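Local coordinates for protein ATPase BagA (PDB 6BS3) that forms with a partner subunit the heterodimeric BagAB ATPase, which hydrolyses ATP and is required for resistance to nitric oxide and elevated glycerol, at residues L18-T32 against N202-P216. Numbering follows the deposited sequence.
Sequences LSGVRLHLVTGKGGT and NQTAIHLVTLLEALP. With ADP (adenosine-5'-diphosphate), chain C.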
loop_
_atom_site.group_PDB
_atom_site.type_symbol
_atom_site.label_atom_id
_atom_site.label_comp_id
_atom_site.label_asym_id
_atom_site.label_seq_id
_atom_site.Cartn_x
_atom_site.Cartn_y
_atom_site.Cartn_z
ATOM N N LEU A 18 4.667 -12.702 -25.664
ATOM C CA LEU A 18 3.658 -12.216 -24.725
ATOM C C LEU A 18 2.250 -12.153 -25.329
ATOM O O LEU A 18 1.286 -12.078 -24.581
ATOM C CB LEU A 18 4.066 -10.854 -24.130
ATOM C CG LEU A 18 5.349 -10.794 -23.292
ATOM C CD1 LEU A 18 5.503 -9.426 -22.666
ATOM C CD2 LEU A 18 5.387 -11.888 -22.198
ATOM N N SER A 19 2.127 -12.228 -26.665
ATOM C CA SER A 19 0.833 -12.239 -27.373
ATOM C C SER A 19 0.230 -13.645 -27.357
ATOM O O SER A 19 -0.973 -13.795 -27.529
ATOM C CB SER A 19 0.995 -11.763 -28.816
ATOM O OG SER A 19 1.547 -10.457 -28.864
ATOM N N GLY A 20 1.071 -14.651 -27.144
ATOM C CA GLY A 20 0.654 -16.050 -27.050
ATOM C C GLY A 20 0.223 -16.444 -25.644
ATOM O O GLY A 20 -0.393 -17.498 -25.463
ATOM N N VAL A 21 0.557 -15.597 -24.630
ATOM C CA VAL A 21 0.220 -15.786 -23.209
ATOM C C VAL A 21 -1.319 -15.719 -23.017
ATOM O O VAL A 21 -1.965 -14.779 -23.493
ATOM C CB VAL A 21 0.968 -14.756 -22.297
ATOM C CG1 VAL A 21 0.408 -14.739 -20.876
ATOM C CG2 VAL A 21 2.469 -15.019 -22.272
ATOM N N ARG A 22 -1.877 -16.711 -22.292
ATOM C CA ARG A 22 -3.304 -16.822 -21.957
ATOM C C ARG A 22 -3.568 -16.326 -20.536
ATOM O O ARG A 22 -4.694 -15.921 -20.234
ATOM C CB ARG A 22 -3.768 -18.288 -22.043
ATOM C CG ARG A 22 -3.551 -18.995 -23.399
ATOM C CD ARG A 22 -4.711 -18.988 -24.415
ATOM N NE ARG A 22 -6.058 -18.770 -23.866
ATOM C CZ ARG A 22 -6.693 -19.619 -23.069
ATOM N NH1 ARG A 22 -6.107 -20.750 -22.691
ATOM N NH2 ARG A 22 -7.897 -19.321 -22.597
ATOM N N LEU A 23 -2.557 -16.409 -19.644
ATOM C CA LEU A 23 -2.695 -15.993 -18.244
ATOM C C LEU A 23 -1.731 -14.887 -17.883
ATOM O O LEU A 23 -0.532 -15.134 -17.791
ATOM C CB LEU A 23 -2.557 -17.195 -17.267
ATOM C CG LEU A 23 -2.507 -16.862 -15.757
ATOM C CD1 LEU A 23 -3.801 -16.201 -15.283
ATOM C CD2 LEU A 23 -2.134 -18.093 -14.927
ATOM N N HIS A 24 -2.268 -13.681 -17.627
ATOM C CA HIS A 24 -1.463 -12.511 -17.256
ATOM C C HIS A 24 -1.648 -12.196 -15.794
ATOM O O HIS A 24 -2.772 -11.960 -15.363
ATOM C CB HIS A 24 -1.811 -11.271 -18.105
ATOM C CG HIS A 24 -1.541 -11.456 -19.565
ATOM N ND1 HIS A 24 -0.332 -11.074 -20.134
ATOM C CD2 HIS A 24 -2.333 -11.974 -20.529
ATOM C CE1 HIS A 24 -0.425 -11.382 -21.416
ATOM N NE2 HIS A 24 -1.609 -11.928 -21.698
ATOM N N LEU A 25 -0.553 -12.203 -15.024
ATOM C CA LEU A 25 -0.654 -11.896 -13.603
ATOM C C LEU A 25 -0.043 -10.521 -13.377
ATOM O O LEU A 25 1.099 -10.292 -13.764
ATOM C CB LEU A 25 0.028 -12.986 -12.744
ATOM C CG LEU A 25 -0.536 -14.404 -12.827
ATOM C CD1 LEU A 25 0.571 -15.436 -12.632
ATOM C CD2 LEU A 25 -1.580 -14.641 -11.746
ATOM N N VAL A 26 -0.821 -9.595 -12.814
ATOM C CA VAL A 26 -0.396 -8.210 -12.579
ATOM C C VAL A 26 -0.114 -7.989 -11.102
ATOM O O VAL A 26 -1.035 -7.931 -10.267
ATOM C CB VAL A 26 -1.376 -7.145 -13.188
ATOM C CG1 VAL A 26 -0.823 -5.732 -13.027
ATOM C CG2 VAL A 26 -1.670 -7.435 -14.664
ATOM N N THR A 27 1.185 -7.924 -10.777
ATOM C CA THR A 27 1.635 -7.691 -9.413
ATOM C C THR A 27 2.282 -6.288 -9.314
ATOM O O THR A 27 2.231 -5.507 -10.271
ATOM C CB THR A 27 2.479 -8.861 -8.874
ATOM O OG1 THR A 27 2.641 -8.680 -7.465
ATOM C CG2 THR A 27 3.837 -8.979 -9.539
ATOM N N GLY A 28 2.800 -5.973 -8.138
ATOM C CA GLY A 28 3.408 -4.690 -7.818
ATOM C C GLY A 28 3.115 -4.309 -6.376
ATOM O O GLY A 28 2.219 -4.880 -5.753
ATOM N N LYS A 29 3.872 -3.361 -5.818
ATOM C CA LYS A 29 3.661 -2.917 -4.441
ATOM C C LYS A 29 2.259 -2.256 -4.313
ATOM O O LYS A 29 1.730 -1.772 -5.307
ATOM C CB LYS A 29 4.791 -1.955 -4.052
ATOM C CG LYS A 29 4.749 -1.482 -2.609
ATOM C CD LYS A 29 6.091 -0.903 -2.128
ATOM C CE LYS A 29 5.903 -0.068 -0.883
ATOM N NZ LYS A 29 5.403 -0.869 0.246
ATOM N N GLY A 30 1.670 -2.261 -3.114
ATOM C CA GLY A 30 0.387 -1.602 -2.884
ATOM C C GLY A 30 0.459 -0.135 -3.287
ATOM O O GLY A 30 1.485 0.524 -3.062
ATOM N N GLY A 31 -0.604 0.353 -3.935
ATOM C CA GLY A 31 -0.718 1.734 -4.403
ATOM C C GLY A 31 0.044 2.078 -5.673
ATOM O O GLY A 31 0.087 3.247 -6.044
ATOM N N THR A 32 0.657 1.091 -6.363
ATOM C CA THR A 32 1.401 1.384 -7.606
ATOM C C THR A 32 0.513 1.396 -8.856
ATOM O O THR A 32 0.885 2.002 -9.856
ATOM C CB THR A 32 2.614 0.476 -7.779
ATOM O OG1 THR A 32 2.188 -0.887 -7.784
ATOM C CG2 THR A 32 3.686 0.710 -6.697
ATOM N N ASN A 202 4.850 -21.168 -21.031
ATOM C CA ASN A 202 4.844 -20.018 -21.934
ATOM C C ASN A 202 3.414 -19.464 -22.117
ATOM O O ASN A 202 3.227 -18.491 -22.844
ATOM C CB ASN A 202 5.499 -20.385 -23.297
ATOM C CG ASN A 202 4.784 -21.409 -24.180
ATOM O OD1 ASN A 202 3.605 -21.765 -24.008
ATOM N ND2 ASN A 202 5.495 -21.895 -25.187
ATOM N N GLN A 203 2.410 -20.092 -21.459
ATOM C CA GLN A 203 0.997 -19.670 -21.450
ATOM C C GLN A 203 0.767 -18.639 -20.338
ATOM O O GLN A 203 -0.310 -18.052 -20.262
ATOM C CB GLN A 203 0.079 -20.879 -21.193
ATOM C CG GLN A 203 0.086 -21.922 -22.297
ATOM C CD GLN A 203 -0.855 -21.541 -23.399
ATOM O OE1 GLN A 203 -0.508 -20.772 -24.306
ATOM N NE2 GLN A 203 -2.071 -22.064 -23.325
ATOM N N THR A 204 1.771 -18.443 -19.464
ATOM C CA THR A 204 1.714 -17.526 -18.323
ATOM C C THR A 204 2.813 -16.460 -18.419
ATOM O O THR A 204 3.867 -16.701 -19.017
ATOM C CB THR A 204 1.792 -18.355 -16.995
ATOM O OG1 THR A 204 0.798 -19.377 -17.015
ATOM C CG2 THR A 204 1.609 -17.514 -15.726
ATOM N N ALA A 205 2.555 -15.281 -17.818
ATOM C CA ALA A 205 3.500 -14.163 -17.674
ATOM C C ALA A 205 3.085 -13.337 -16.475
ATOM O O ALA A 205 1.906 -13.044 -16.304
ATOM C CB ALA A 205 3.531 -13.282 -18.926
ATOM N N ILE A 206 4.063 -12.960 -15.651
ATOM C CA ILE A 206 3.879 -12.111 -14.468
ATOM C C ILE A 206 4.437 -10.720 -14.805
ATOM O O ILE A 206 5.626 -10.590 -15.096
ATOM C CB ILE A 206 4.541 -12.715 -13.199
ATOM C CG1 ILE A 206 3.947 -14.103 -12.866
ATOM C CG2 ILE A 206 4.427 -11.763 -11.990
ATOM C CD1 ILE A 206 4.905 -15.140 -12.409
ATOM N N HIS A 207 3.559 -9.703 -14.785
ATOM C CA HIS A 207 3.884 -8.301 -15.026
ATOM C C HIS A 207 3.984 -7.608 -13.669
ATOM O O HIS A 207 3.224 -7.911 -12.749
ATOM C CB HIS A 207 2.838 -7.611 -15.938
ATOM C CG HIS A 207 2.539 -8.382 -17.183
ATOM N ND1 HIS A 207 3.496 -8.550 -18.176
ATOM C CD2 HIS A 207 1.424 -9.066 -17.526
ATOM C CE1 HIS A 207 2.927 -9.320 -19.089
ATOM N NE2 HIS A 207 1.673 -9.639 -18.749
ATOM N N LEU A 208 4.959 -6.719 -13.538
ATOM C CA LEU A 208 5.239 -6.043 -12.279
ATOM C C LEU A 208 5.115 -4.553 -12.437
ATOM O O LEU A 208 5.911 -3.912 -13.118
ATOM C CB LEU A 208 6.629 -6.438 -11.738
ATOM C CG LEU A 208 6.847 -7.932 -11.521
ATOM C CD1 LEU A 208 7.550 -8.574 -12.719
ATOM C CD2 LEU A 208 7.569 -8.189 -10.226
ATOM N N VAL A 209 4.079 -4.015 -11.824
ATOM C CA VAL A 209 3.816 -2.585 -11.803
ATOM C C VAL A 209 4.729 -1.951 -10.749
ATOM O O VAL A 209 4.869 -2.470 -9.651
ATOM C CB VAL A 209 2.315 -2.284 -11.533
ATOM C CG1 VAL A 209 2.055 -0.779 -11.432
ATOM C CG2 VAL A 209 1.446 -2.903 -12.618
ATOM N N THR A 210 5.343 -0.828 -11.107
ATOM C CA THR A 210 6.194 -0.051 -10.217
ATOM C C THR A 210 5.983 1.442 -10.434
ATOM O O THR A 210 5.496 1.858 -11.486
ATOM C CB THR A 210 7.689 -0.485 -10.351
ATOM O OG1 THR A 210 8.417 0.061 -9.252
ATOM C CG2 THR A 210 8.340 -0.047 -11.679
ATOM N N LEU A 211 6.369 2.240 -9.425
ATOM C CA LEU A 211 6.432 3.700 -9.486
ATOM C C LEU A 211 7.923 4.036 -9.425
ATOM O O LEU A 211 8.723 3.211 -8.950
ATOM C CB LEU A 211 5.668 4.375 -8.326
ATOM C CG LEU A 211 4.136 4.147 -8.263
ATOM C CD1 LEU A 211 3.573 4.644 -6.957
ATOM C CD2 LEU A 211 3.398 4.800 -9.433
ATOM N N LEU A 212 8.318 5.211 -9.944
ATOM C CA LEU A 212 9.730 5.617 -9.880
ATOM C C LEU A 212 10.015 6.193 -8.492
ATOM O O LEU A 212 10.318 7.375 -8.323
ATOM C CB LEU A 212 10.159 6.552 -11.045
ATOM C CG LEU A 212 10.212 5.901 -12.445
ATOM C CD1 LEU A 212 10.890 6.814 -13.464
ATOM C CD2 LEU A 212 10.914 4.520 -12.421
ATOM N N GLU A 213 9.868 5.320 -7.490
ATOM C CA GLU A 213 10.058 5.549 -6.051
ATOM C C GLU A 213 10.846 4.369 -5.521
ATOM O O GLU A 213 10.719 3.272 -6.049
ATOM C CB GLU A 213 8.700 5.667 -5.342
ATOM C CG GLU A 213 7.940 6.922 -5.739
ATOM C CD GLU A 213 6.489 7.011 -5.316
ATOM O OE1 GLU A 213 6.073 6.272 -4.393
ATOM O OE2 GLU A 213 5.764 7.838 -5.917
ATOM N N ALA A 214 11.677 4.600 -4.520
ATOM C CA ALA A 214 12.626 3.635 -3.937
ATOM C C ALA A 214 12.038 2.270 -3.556
ATOM O O ALA A 214 12.543 1.252 -4.027
ATOM C CB ALA A 214 13.333 4.254 -2.735
ATOM N N LEU A 215 10.988 2.251 -2.712
ATOM C CA LEU A 215 10.357 1.026 -2.225
ATOM C C LEU A 215 9.646 0.227 -3.337
ATOM O O LEU A 215 9.926 -0.971 -3.421
ATOM C CB LEU A 215 9.438 1.287 -1.021
ATOM C CG LEU A 215 10.101 1.807 0.264
ATOM C CD1 LEU A 215 9.055 2.041 1.335
ATOM C CD2 LEU A 215 11.167 0.841 0.795
ATOM N N PRO A 216 8.793 0.826 -4.228
ATOM C CA PRO A 216 8.180 0.025 -5.307
ATOM C C PRO A 216 9.208 -0.626 -6.240
ATOM O O PRO A 216 9.014 -1.766 -6.654
ATOM C CB PRO A 216 7.296 1.039 -6.037
ATOM C CG PRO A 216 7.011 2.091 -5.033
ATOM C CD PRO A 216 8.284 2.216 -4.267
HETATM P PB ADP C . -2.974 -0.974 -6.490
HETATM O O1B ADP C . -4.102 -1.930 -6.933
HETATM O O2B ADP C . -3.105 -0.697 -4.974
HETATM O O3B ADP C . -1.592 -1.439 -6.859
HETATM P PA ADP C . -4.520 1.203 -7.791
HETATM O O1A ADP C . -5.712 1.098 -6.824
HETATM O O2A ADP C . -4.861 0.693 -9.139
HETATM O O3A ADP C . -3.269 0.426 -7.185
HETATM O "O5'" ADP C . -3.879 2.654 -7.781
HETATM C "C5'" ADP C . -3.536 3.441 -6.618
HETATM C "C4'" ADP C . -4.091 4.832 -6.821
HETATM O "O4'" ADP C . -3.412 5.459 -7.929
HETATM C "C3'" ADP C . -5.585 4.926 -7.141
HETATM O "O3'" ADP C . -6.139 6.070 -6.510
HETATM C "C2'" ADP C . -5.604 5.041 -8.671
HETATM O "O2'" ADP C . -6.776 5.660 -9.192
HETATM C "C1'" ADP C . -4.340 5.859 -8.921
HETATM N N9 ADP C . -3.721 5.669 -10.233
HETATM C C8 ADP C . -3.301 4.489 -10.793
HETATM N N7 ADP C . -2.709 4.629 -11.955
HETATM C C5 ADP C . -2.747 5.997 -12.181
HETATM C C6 ADP C . -2.254 6.805 -13.231
HETATM N N6 ADP C . -1.643 6.326 -14.316
HETATM N N1 ADP C . -2.413 8.146 -13.123
HETATM C C2 ADP C . -3.035 8.638 -12.045
HETATM N N3 ADP C . -3.560 7.976 -11.008
HETATM C C4 ADP C . -3.370 6.650 -11.129
HETATM O O HOH W 1 6.167 -2.301 -7.117
#
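Strands 23-28 and 204-210 run parallel as sheet neighbours, pairing Leu23 with Thr204 through Thr27 with Leu208. Leu25 N hydrogen-bonds to Ala205 O and Leu25 O accepts from His207 N, holding Leu25 at both ends. Just before strand 204-210, Gln203 O accepts from Arg22 N and Leu23 N. The His24 and His207 rings meet rim to rim on one sheet face, planes 17° apart. His24 ND1 and His207 NE2 are 2.8 Å apart in a nearly straight hydrogen bond. His207 ND1 accepts from Ser236 N of strand 234-242, which helps fix the ring. Val21 CG1 lies 3.5 Å above the plane of the His24 ring, displaced toward its rim. Further along this face, Val26 CG1 meets Val209 CG2 at 3.6 Å. On the other face, Leu25 CD1 touches Ile206 CG1 at 3.6 Å. Thr27 turns CG2 over His207 O and beside Leu208 CG, while its OG1, anti to the backbone N (chi1 -168°), hydrogen-bonds to Pro164 O. Near the strands' C-terminal ends, a water accepts from Lys29 N and donates to Val209 O and Pro216 O. Thr32 OG1 donates to Lys29 O, and Thr32 CG2 touches Leu211 CG and Pro216 CB. Gly31 N donates to ADP O2B at 2.9 Å. Strand 23-28 is an inner strand leading into the first part of the P-loop (Walker A) of an ArsA-family ATPase, flanked by strand 204-210.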